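Local coordinates for enoyl-CoA hydratase/isomerase (PDB 3P5M) that probably catalyses hydration or isomerisation of the double bond of enoyl-coenzyme A thioesters, as a member of the crotonase family, at the interface of chains A and B and the interface of chains A and C. Coordinates in Å, arbitrary orientation; residue numbers count along the deposited sequence, not the author numbering. Chains: chain A/B/C, Enoyl-CoA hydratase/isomerase.

Contact 1: the interface of chains A and B. Residues chain A 135-136, 141-142, 153, 157, 220, 223-224; chain B 204-205, 207-209, 211-212.
Packing between apolar groups dominates this patch, where one flank of helix 199-213 of chain B lies against helices 140-143, 150-159 and 217-231 of chain A and the loop at A:Met135 and A:Pro136. B:Ala208 sits at the middle, its methyl directed at the hydroxymethyl of A:Ser141 (CB to CB 3.7 Å), while A:Ile223 CG2 lies over the N and CA of B:Ala208. The A:Ile223 CG1 branch stands anti to the carbonyl carbon (chi1 -61°) and extends so that its tip, CD1, presses on B:Ala211 CB at 3.5 Å, a tight fit. A:Val220 sends CG2 between the methyls of B:Ala211 and B:Ala212. A:Met135 has CG in the crowded position between its N and carbonyl carbon (chi1 74°) and bends at chi3, crossing B:Trp204 obliquely: SD touches B:Trp204 CB at 3.7 Å and CE rests near the B:Trp204 carbonyl. B:Thr205 points CG2 at A:Ala157 CB, 3.7 Å away.

Hydrogen bonding in the patch stays within chain A. A:Glu224 OE2 accepts from A:Ser141 N and, through its anti lone pair, from A:Ser141 OG at 2.6 Å; this double grip fixes the serine rotation and holds its CB against B:Ala208.

Across the boundary, one water lies 3.0 Å from A:Ala142 O and 3.3 Å from B:Ala212 O, joining two carbonyls.

B:Ala208, B:Ala211 and B:Ala212 let the helix lie close to chain A, in a contact that joins neighbouring subunits, probably within a crotonase-type trimer.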
loop_
_atom_site.group_PDB
_atom_site.type_symbol
_atom_site.label_atom_id
_atom_site.label_comp_id
_atom_site.label_asym_id
_atom_site.label_seq_id
_atom_site.Cartn_x
_atom_site.Cartn_y
_atom_site.Cartn_z
ATOM N N MET A 135 5.170 -14.486 -29.036
ATOM C CA MET A 135 4.223 -13.510 -28.552
ATOM C C MET A 135 3.239 -14.205 -27.602
ATOM O O MET A 135 3.128 -15.405 -27.634
ATOM C CB MET A 135 3.475 -12.901 -29.747
ATOM C CG MET A 135 2.437 -13.843 -30.366
ATOM S SD MET A 135 1.443 -13.039 -31.628
ATOM C CE MET A 135 0.532 -11.833 -30.625
ATOM N N PRO A 136 2.498 -13.443 -26.748
ATOM C CA PRO A 136 1.514 -14.102 -25.836
ATOM C C PRO A 136 0.520 -14.955 -26.601
ATOM O O PRO A 136 0.220 -14.646 -27.756
ATOM C CB PRO A 136 0.807 -12.905 -25.189
ATOM C CG PRO A 136 1.895 -11.824 -25.217
ATOM C CD PRO A 136 2.483 -11.979 -26.569
ATOM N N SER A 141 -3.613 -11.699 -24.417
ATOM C CA SER A 141 -3.603 -10.283 -24.817
ATOM C C SER A 141 -4.958 -9.672 -24.613
ATOM O O SER A 141 -5.074 -8.478 -24.448
ATOM C CB SER A 141 -3.195 -10.150 -26.265
ATOM O OG SER A 141 -2.038 -10.919 -26.514
ATOM N N ALA A 142 -5.997 -10.503 -24.649
ATOM C CA ALA A 142 -7.338 -10.070 -24.382
ATOM C C ALA A 142 -7.710 -10.161 -22.879
ATOM O O ALA A 142 -8.422 -9.287 -22.355
ATOM C CB ALA A 142 -8.339 -10.901 -25.264
ATOM N N THR A 153 -0.057 -4.760 -18.813
ATOM C CA THR A 153 -0.045 -5.884 -19.749
ATOM C C THR A 153 1.118 -5.712 -20.744
ATOM O O THR A 153 1.866 -6.669 -21.010
ATOM C CB THR A 153 -1.397 -6.082 -20.480
ATOM O OG1 THR A 153 -2.464 -6.192 -19.514
ATOM C CG2 THR A 153 -1.338 -7.361 -21.346
ATOM N N ALA A 157 4.287 -8.399 -21.114
ATOM C CA ALA A 157 4.532 -9.049 -22.412
ATOM C C ALA A 157 5.884 -8.644 -23.001
ATOM O O ALA A 157 6.574 -9.472 -23.572
ATOM C CB ALA A 157 3.413 -8.757 -23.403
ATOM N N VAL A 220 -8.969 -11.696 -30.889
ATOM C CA VAL A 220 -7.598 -11.580 -30.389
ATOM C C VAL A 220 -6.844 -12.902 -30.470
ATOM O O VAL A 220 -5.653 -12.942 -30.843
ATOM C CB VAL A 220 -7.569 -11.031 -28.914
ATOM C CG1 VAL A 220 -6.193 -11.223 -28.313
ATOM C CG2 VAL A 220 -7.887 -9.532 -28.909
ATOM N N ILE A 223 -5.701 -13.369 -34.037
ATOM C CA ILE A 223 -4.465 -12.590 -34.245
ATOM C C ILE A 223 -3.225 -13.243 -33.651
ATOM O O ILE A 223 -2.175 -13.308 -34.311
ATOM C CB ILE A 223 -4.601 -11.140 -33.689
ATOM C CG1 ILE A 223 -5.734 -10.435 -34.437
ATOM C CG2 ILE A 223 -3.253 -10.360 -33.756
ATOM C CD1 ILE A 223 -6.202 -9.141 -33.805
ATOM N N GLU A 224 -3.332 -13.748 -32.427
ATOM C CA GLU A 224 -2.198 -14.423 -31.755
ATOM C C GLU A 224 -1.768 -15.686 -32.467
ATOM O O GLU A 224 -0.565 -15.930 -32.607
ATOM C CB GLU A 224 -2.514 -14.774 -30.291
ATOM C CG GLU A 224 -2.874 -13.591 -29.380
ATOM C CD GLU A 224 -3.288 -14.047 -27.975
ATOM O OE1 GLU A 224 -3.693 -15.236 -27.844
ATOM O OE2 GLU A 224 -3.167 -13.243 -27.023
ATOM N N TRP B 204 3.838 -7.865 -33.207
ATOM C CA TRP B 204 2.682 -8.754 -33.098
ATOM C C TRP B 204 1.939 -8.659 -31.766
ATOM O O TRP B 204 0.691 -8.594 -31.757
ATOM C CB TRP B 204 3.087 -10.204 -33.357
ATOM C CG TRP B 204 3.088 -10.528 -34.802
ATOM C CD1 TRP B 204 4.178 -10.656 -35.608
ATOM C CD2 TRP B 204 1.945 -10.736 -35.640
ATOM N NE1 TRP B 204 3.786 -10.971 -36.896
ATOM C CE2 TRP B 204 2.428 -11.008 -36.945
ATOM C CE3 TRP B 204 0.559 -10.723 -35.422
ATOM C CZ2 TRP B 204 1.577 -11.279 -38.014
ATOM C CZ3 TRP B 204 -0.274 -10.987 -36.492
ATOM C CH2 TRP B 204 0.235 -11.276 -37.760
ATOM N N THR B 205 2.675 -8.659 -30.658
ATOM C CA THR B 205 2.116 -8.362 -29.331
ATOM C C THR B 205 1.317 -7.048 -29.325
ATOM O O THR B 205 0.197 -7.016 -28.807
ATOM C CB THR B 205 3.228 -8.266 -28.284
ATOM O OG1 THR B 205 3.931 -9.505 -28.219
ATOM C CG2 THR B 205 2.666 -7.901 -26.904
ATOM N N ARG B 207 -0.139 -5.555 -31.909
ATOM C CA ARG B 207 -1.369 -5.721 -32.685
ATOM C C ARG B 207 -2.442 -6.465 -31.894
ATOM O O ARG B 207 -3.622 -6.098 -31.974
ATOM C CB ARG B 207 -1.166 -6.361 -34.093
ATOM N N ALA B 208 -2.061 -7.505 -31.157
ATOM C CA ALA B 208 -3.048 -8.272 -30.389
ATOM C C ALA B 208 -3.617 -7.408 -29.274
ATOM O O ALA B 208 -4.820 -7.401 -29.018
ATOM C CB ALA B 208 -2.439 -9.567 -29.816
ATOM N N LEU B 209 -2.733 -6.664 -28.621
ATOM C CA LEU B 209 -3.111 -5.812 -27.520
ATOM C C LEU B 209 -3.985 -4.611 -27.955
ATOM O O LEU B 209 -4.935 -4.247 -27.253
ATOM C CB LEU B 209 -1.866 -5.417 -26.712
ATOM C CG LEU B 209 -2.197 -4.699 -25.411
ATOM C CD1 LEU B 209 -2.910 -5.697 -24.460
ATOM C CD2 LEU B 209 -0.928 -4.086 -24.719
ATOM N N ALA B 211 -6.010 -4.728 -30.603
ATOM C CA ALA B 211 -7.312 -5.358 -30.888
ATOM C C ALA B 211 -8.144 -5.560 -29.620
ATOM O O ALA B 211 -9.379 -5.534 -29.649
ATOM C CB ALA B 211 -7.110 -6.696 -31.541
ATOM N N ALA B 212 -7.462 -5.803 -28.516
ATOM C CA ALA B 212 -8.141 -6.073 -27.257
ATOM C C ALA B 212 -8.569 -4.795 -26.537
ATOM O O ALA B 212 -9.435 -4.845 -25.702
ATOM C CB ALA B 212 -7.218 -6.871 -26.352
HETATM O O HOH W 1 -10.023 -7.775 -24.351
#

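Contact 2: the interface of chains A and B. Residues chain A 130, 133, 231, 236, 252-255; chain B 52, 196-201.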
loop_
_atom_site.group_PDB
_atom_site.type_symbol
_atom_site.label_atom_id
_atom_site.label_comp_id
_atom_site.label_asym_id
_atom_site.label_seq_id
_atom_site.Cartn_x
_atom_site.Cartn_y
_atom_site.Cartn_z
ATOM N N THR A 130 8.415 -13.632 -25.086
ATOM C CA THR A 130 9.376 -12.824 -25.809
ATOM C C THR A 130 10.833 -13.174 -25.482
ATOM O O THR A 130 11.737 -12.743 -26.197
ATOM C CB THR A 130 9.106 -11.302 -25.643
ATOM O OG1 THR A 130 9.005 -10.992 -24.257
ATOM C CG2 THR A 130 7.775 -10.876 -26.383
ATOM N N GLY A 133 11.488 -15.092 -28.415
ATOM C CA GLY A 133 11.104 -14.408 -29.652
ATOM C C GLY A 133 9.678 -14.696 -30.105
ATOM O O GLY A 133 9.347 -14.507 -31.288
ATOM N N LEU A 231 5.842 -15.793 -36.358
ATOM C CA LEU A 231 7.049 -15.635 -35.554
ATOM C C LEU A 231 7.931 -16.897 -35.466
ATOM O O LEU A 231 9.152 -16.798 -35.297
ATOM C CB LEU A 231 6.699 -15.104 -34.149
ATOM C CG LEU A 231 6.135 -13.680 -34.051
ATOM C CD1 LEU A 231 5.594 -13.410 -32.650
ATOM C CD2 LEU A 231 7.152 -12.603 -34.443
ATOM N N ASP A 236 14.791 -14.522 -35.248
ATOM C CA ASP A 236 14.770 -14.259 -33.841
ATOM C C ASP A 236 14.239 -15.454 -33.062
ATOM O O ASP A 236 14.762 -15.737 -32.000
ATOM C CB ASP A 236 13.945 -13.008 -33.534
ATOM C CG ASP A 236 14.763 -11.768 -33.570
ATOM O OD1 ASP A 236 15.982 -11.882 -33.772
ATOM O OD2 ASP A 236 14.194 -10.686 -33.377
ATOM N N PHE A 252 18.834 -10.995 -30.147
ATOM C CA PHE A 252 17.760 -10.738 -31.103
ATOM C C PHE A 252 18.156 -9.596 -32.036
ATOM O O PHE A 252 18.908 -8.708 -31.647
ATOM C CB PHE A 252 16.471 -10.392 -30.363
ATOM C CG PHE A 252 15.902 -11.528 -29.569
ATOM C CD1 PHE A 252 15.624 -12.758 -30.179
ATOM C CD2 PHE A 252 15.599 -11.359 -28.209
ATOM C CE1 PHE A 252 15.078 -13.834 -29.435
ATOM C CE2 PHE A 252 15.028 -12.386 -27.467
ATOM C CZ PHE A 252 14.746 -13.639 -28.098
ATOM N N ARG A 253 17.628 -9.617 -33.256
ATOM C CA ARG A 253 17.967 -8.626 -34.279
ATOM C C ARG A 253 16.717 -7.998 -34.899
ATOM O O ARG A 253 16.817 -7.069 -35.713
ATOM C CB ARG A 253 18.867 -9.273 -35.364
ATOM N N GLY A 254 15.533 -8.477 -34.509
ATOM C CA GLY A 254 14.303 -7.965 -35.075
ATOM C C GLY A 254 14.064 -8.470 -36.496
ATOM O O GLY A 254 13.551 -7.736 -37.337
ATOM N N HIS A 255 14.433 -9.725 -36.765
ATOM C CA HIS A 255 14.128 -10.377 -38.048
ATOM C C HIS A 255 13.983 -11.867 -37.828
ATOM O O HIS A 255 14.152 -12.308 -36.691
ATOM C CB HIS A 255 15.169 -10.046 -39.134
ATOM C CG HIS A 255 16.500 -10.694 -38.926
ATOM N ND1 HIS A 255 16.921 -11.176 -37.702
ATOM C CD2 HIS A 255 17.531 -10.904 -39.784
ATOM C CE1 HIS A 255 18.148 -11.670 -37.818
ATOM N NE2 HIS A 255 18.540 -11.515 -39.071
ATOM O OXT HIS A 255 13.680 -12.636 -38.749
ATOM N N ARG B 52 14.549 0.103 -34.133
ATOM C CA ARG B 52 13.883 -0.982 -33.410
ATOM C C ARG B 52 13.027 -0.514 -32.213
ATOM O O ARG B 52 12.342 -1.310 -31.588
ATOM C CB ARG B 52 14.910 -2.012 -32.969
ATOM C CG ARG B 52 15.220 -2.993 -34.083
ATOM C CD ARG B 52 16.424 -3.762 -33.763
ATOM N NE ARG B 52 16.138 -4.913 -32.922
ATOM C CZ ARG B 52 17.090 -5.630 -32.334
ATOM N NH1 ARG B 52 18.369 -5.296 -32.518
ATOM N NH2 ARG B 52 16.778 -6.661 -31.564
ATOM N N GLY B 196 16.930 -3.831 -28.024
ATOM C CA GLY B 196 17.687 -5.052 -28.295
ATOM C C GLY B 196 16.812 -6.306 -28.288
ATOM O O GLY B 196 17.297 -7.446 -28.499
ATOM N N GLY B 197 15.518 -6.093 -28.067
ATOM C CA GLY B 197 14.523 -7.163 -28.045
ATOM C C GLY B 197 13.994 -7.683 -29.381
ATOM O O GLY B 197 14.349 -7.202 -30.458
ATOM N N PRO B 198 13.166 -8.723 -29.315
ATOM C CA PRO B 198 12.566 -9.342 -30.493
ATOM C C PRO B 198 11.504 -8.458 -31.164
ATOM O O PRO B 198 10.315 -8.668 -30.987
ATOM C CB PRO B 198 11.965 -10.616 -29.919
ATOM C CG PRO B 198 11.621 -10.228 -28.504
ATOM C CD PRO B 198 12.820 -9.454 -28.081
ATOM N N THR B 199 11.953 -7.510 -31.967
ATOM C CA THR B 199 11.105 -6.443 -32.486
ATOM C C THR B 199 9.841 -6.908 -33.212
ATOM O O THR B 199 8.792 -6.279 -33.083
ATOM C CB THR B 199 11.923 -5.503 -33.371
ATOM O OG1 THR B 199 13.110 -5.149 -32.662
ATOM C CG2 THR B 199 11.119 -4.232 -33.696
ATOM N N LEU B 200 9.944 -8.011 -33.953
ATOM C CA LEU B 200 8.805 -8.544 -34.687
ATOM C C LEU B 200 7.773 -9.106 -33.720
ATOM O O LEU B 200 6.564 -8.917 -33.929
ATOM C CB LEU B 200 9.218 -9.608 -35.705
ATOM C CG LEU B 200 10.178 -9.089 -36.808
ATOM C CD1 LEU B 200 10.714 -10.222 -37.710
ATOM C CD2 LEU B 200 9.542 -8.013 -37.683
ATOM N N ALA B 201 8.263 -9.791 -32.684
ATOM C CA ALA B 201 7.405 -10.270 -31.600
ATOM C C ALA B 201 6.678 -9.148 -30.879
ATOM O O ALA B 201 5.502 -9.306 -30.563
ATOM C CB ALA B 201 8.177 -11.174 -30.594
HETATM O O HOH W 2 11.637 -10.485 -33.520
HETATM O O HOH W 3 20.162 -7.510 -29.059
HETATM O O HOH W 4 19.133 -9.252 -27.806
#
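B:Pro198, just ahead of helix 199-213 of chain B, is laid over one face of the A:Phe252 ring, with CB above its centre and CD 3.4 Å from A:Phe252 CD2. The neighbouring CG meets the A:Thr130 carbonyl oxygen. Further along the helix, B:Leu200 pushes CD1 tip-on against the backbone of the C-terminal residue, 3.4 Å from A:His255 CA, and A:Leu231 brings CD2 up to the backbone between B:Leu200 and B:Ala201.

The guanidinium of B:Arg52 lies flat against the chain A tail, the A:Arg253 carbonyl carbon 3.5 Å above its centre. Its NH2 adds a weak hydrogen bond to A:Phe252 O. The plane is set from within chain B, where the arginine chain bends at chi3 (84°). NE donates in plane to B:Thr199 OG1 at 3.0 Å. NH2 donates to B:Gly197 O at 2.7 Å, from above the carbonyl plane.

Within chain A, the A:Asp236 carboxylate clasps the tail. OD1 and OD2 use their syn lone pairs to accept from A:Arg253 N and A:Gly254 N respectively, which fixes the segment that B:Arg52 covers. A:Asp236 OD2 also meets a water at 2.6 Å, and that water lies 3.0 Å from B:Leu200 N in the first turn of the helix.

Contact 3: the interface of chains A and C. Residues chain A 122-124, 162, 164; chain C 121, 179-181.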
loop_
_atom_site.group_PDB
_atom_site.type_symbol
_atom_site.label_atom_id
_atom_site.label_comp_id
_atom_site.label_asym_id
_atom_site.label_seq_id
_atom_site.Cartn_x
_atom_site.Cartn_y
_atom_site.Cartn_z
ATOM N N ALA A 122 4.262 -18.434 -3.086
ATOM C CA ALA A 122 5.480 -18.472 -3.931
ATOM C C ALA A 122 5.128 -18.611 -5.416
ATOM O O ALA A 122 6.014 -18.732 -6.236
ATOM C CB ALA A 122 6.444 -19.605 -3.495
ATOM N N SER A 123 3.843 -18.557 -5.756
ATOM C CA SER A 123 3.449 -18.668 -7.142
ATOM C C SER A 123 3.800 -17.373 -7.847
ATOM O O SER A 123 4.100 -16.358 -7.197
ATOM C CB SER A 123 1.968 -19.013 -7.293
ATOM O OG SER A 123 1.110 -18.063 -6.697
ATOM N N TYR A 124 3.880 -17.454 -9.170
ATOM C CA TYR A 124 4.132 -16.309 -9.997
ATOM C C TYR A 124 3.497 -16.502 -11.366
ATOM O O TYR A 124 3.162 -17.646 -11.765
ATOM C CB TYR A 124 5.622 -15.991 -10.094
ATOM C CG TYR A 124 6.498 -17.015 -10.782
ATOM C CD1 TYR A 124 6.755 -16.932 -12.159
ATOM C CD2 TYR A 124 7.073 -18.062 -10.058
ATOM C CE1 TYR A 124 7.562 -17.889 -12.807
ATOM C CE2 TYR A 124 7.882 -19.022 -10.688
ATOM C CZ TYR A 124 8.120 -18.913 -12.070
ATOM O OH TYR A 124 8.922 -19.845 -12.684
ATOM N N LYS A 162 8.698 -11.902 -14.100
ATOM C CA LYS A 162 7.854 -12.709 -13.226
ATOM C C LYS A 162 7.028 -11.750 -12.369
ATOM O O LYS A 162 7.550 -10.797 -11.789
ATOM C CB LYS A 162 8.701 -13.630 -12.347
ATOM C CG LYS A 162 9.499 -14.657 -13.153
ATOM C CD LYS A 162 10.439 -15.439 -12.282
ATOM C CE LYS A 162 11.261 -16.460 -13.086
ATOM N NZ LYS A 162 12.283 -17.058 -12.160
ATOM N N SER A 164 4.955 -11.720 -9.031
ATOM C CA SER A 164 4.685 -12.495 -7.832
ATOM C C SER A 164 3.179 -12.599 -7.568
ATOM O O SER A 164 2.389 -11.765 -8.022
ATOM C CB SER A 164 5.381 -11.871 -6.605
ATOM O OG SER A 164 4.642 -10.749 -6.154
ATOM N N PRO C 121 8.815 -16.629 0.415
ATOM C CA PRO C 121 7.421 -16.112 0.377
ATOM C C PRO C 121 6.392 -16.800 1.272
ATOM O O PRO C 121 5.451 -16.128 1.706
ATOM C CB PRO C 121 7.018 -16.218 -1.096
ATOM C CG PRO C 121 8.286 -16.635 -1.859
ATOM C CD PRO C 121 9.448 -16.655 -0.921
ATOM N N SER C 179 10.463 -13.192 -3.474
ATOM C CA SER C 179 9.229 -13.597 -4.117
ATOM C C SER C 179 9.469 -14.620 -5.225
ATOM O O SER C 179 10.629 -14.886 -5.635
ATOM C CB SER C 179 8.364 -12.376 -4.529
ATOM O OG SER C 179 9.106 -11.421 -5.267
ATOM N N ALA C 180 8.369 -15.272 -5.607
ATOM C CA ALA C 180 8.350 -16.264 -6.663
ATOM C C ALA C 180 9.267 -17.431 -6.290
ATOM O O ALA C 180 9.202 -17.918 -5.170
ATOM C CB ALA C 180 8.699 -15.626 -8.004
ATOM N N ASP C 181 10.119 -17.872 -7.204
ATOM C CA ASP C 181 11.066 -18.929 -6.902
ATOM C C ASP C 181 12.462 -18.359 -6.592
ATOM O O ASP C 181 13.448 -19.075 -6.727
ATOM C CB ASP C 181 11.131 -19.910 -8.089
ATOM C CG ASP C 181 11.632 -19.234 -9.389
ATOM O OD1 ASP C 181 12.051 -19.951 -10.320
ATOM O OD2 ASP C 181 11.604 -17.992 -9.495
HETATM O O HOH W 5 5.583 -15.110 -5.288
#
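The loop that follows strand 176-177 of chain C, residues 179-181, docks against the start of strand 124-126 and the short strand 163-164 of chain A. At its tip, C:Ala180 has a positive phi (61°), and its methyl lies against the CB end of A:Tyr124, with C:Ala180 CB 3.6 Å from A:Tyr124 CD2. The tyrosine has CG in the crowded position between its backbone N and carbonyl carbon (chi1 65°), which carries the CE2 edge of the ring to the C:Asp181 carboxylate carbon, CG. Ring and carboxylate cross obliquely, their planes 33° apart.

A:Lys162 runs out fully extended beyond CG, with its CD 3.8 Å above one face of the A:Tyr124 ring, offset towards the rim. That support delivers NZ to C:Asp181, where it forms a salt bridge with OD2 at 2.9 Å on the syn lone pair; a weak hydrogen bond also reaches OD1. The two side chains meet at about a right angle. The lysine charge would be expected to stabilise an ionised carboxylate.

Around this pair, A:Ser164 CB abuts C:Ser179 CB at 3.7 Å, and A:Ala122 CB packs against C:Pro121 CG at 3.9 Å. A water bridges the backbones: it lies 2.7 Å from A:Ser123 O and 2.8 Å from C:Ala180 N.

Because the A-C interface is two-fold symmetric, the ion pair and its packing occur twice. The patch thereby ties together subunits that are probably of opposing trimers in the six-chain assembly.

Contacts 1 and 2 belong to one A-B interface, their C-alpha centres about 15 Å apart, and share two elements: helix 199-213 of chain B, whose N-terminal turn serves contact 2 and whose later turns serve contact 1, and helix 217-231 of chain A. The C-alpha centre of contact 3 lies about 24 Å from that of contact 1 and about 27 Å from that of contact 2, on a separate surface of chain A with chain C. The A-B interface lacks exact two-fold symmetry, whereas A-C is two-fold, a combination that fits a hexamer of two facing trimers, although the structure alone does not prove the biological assembly.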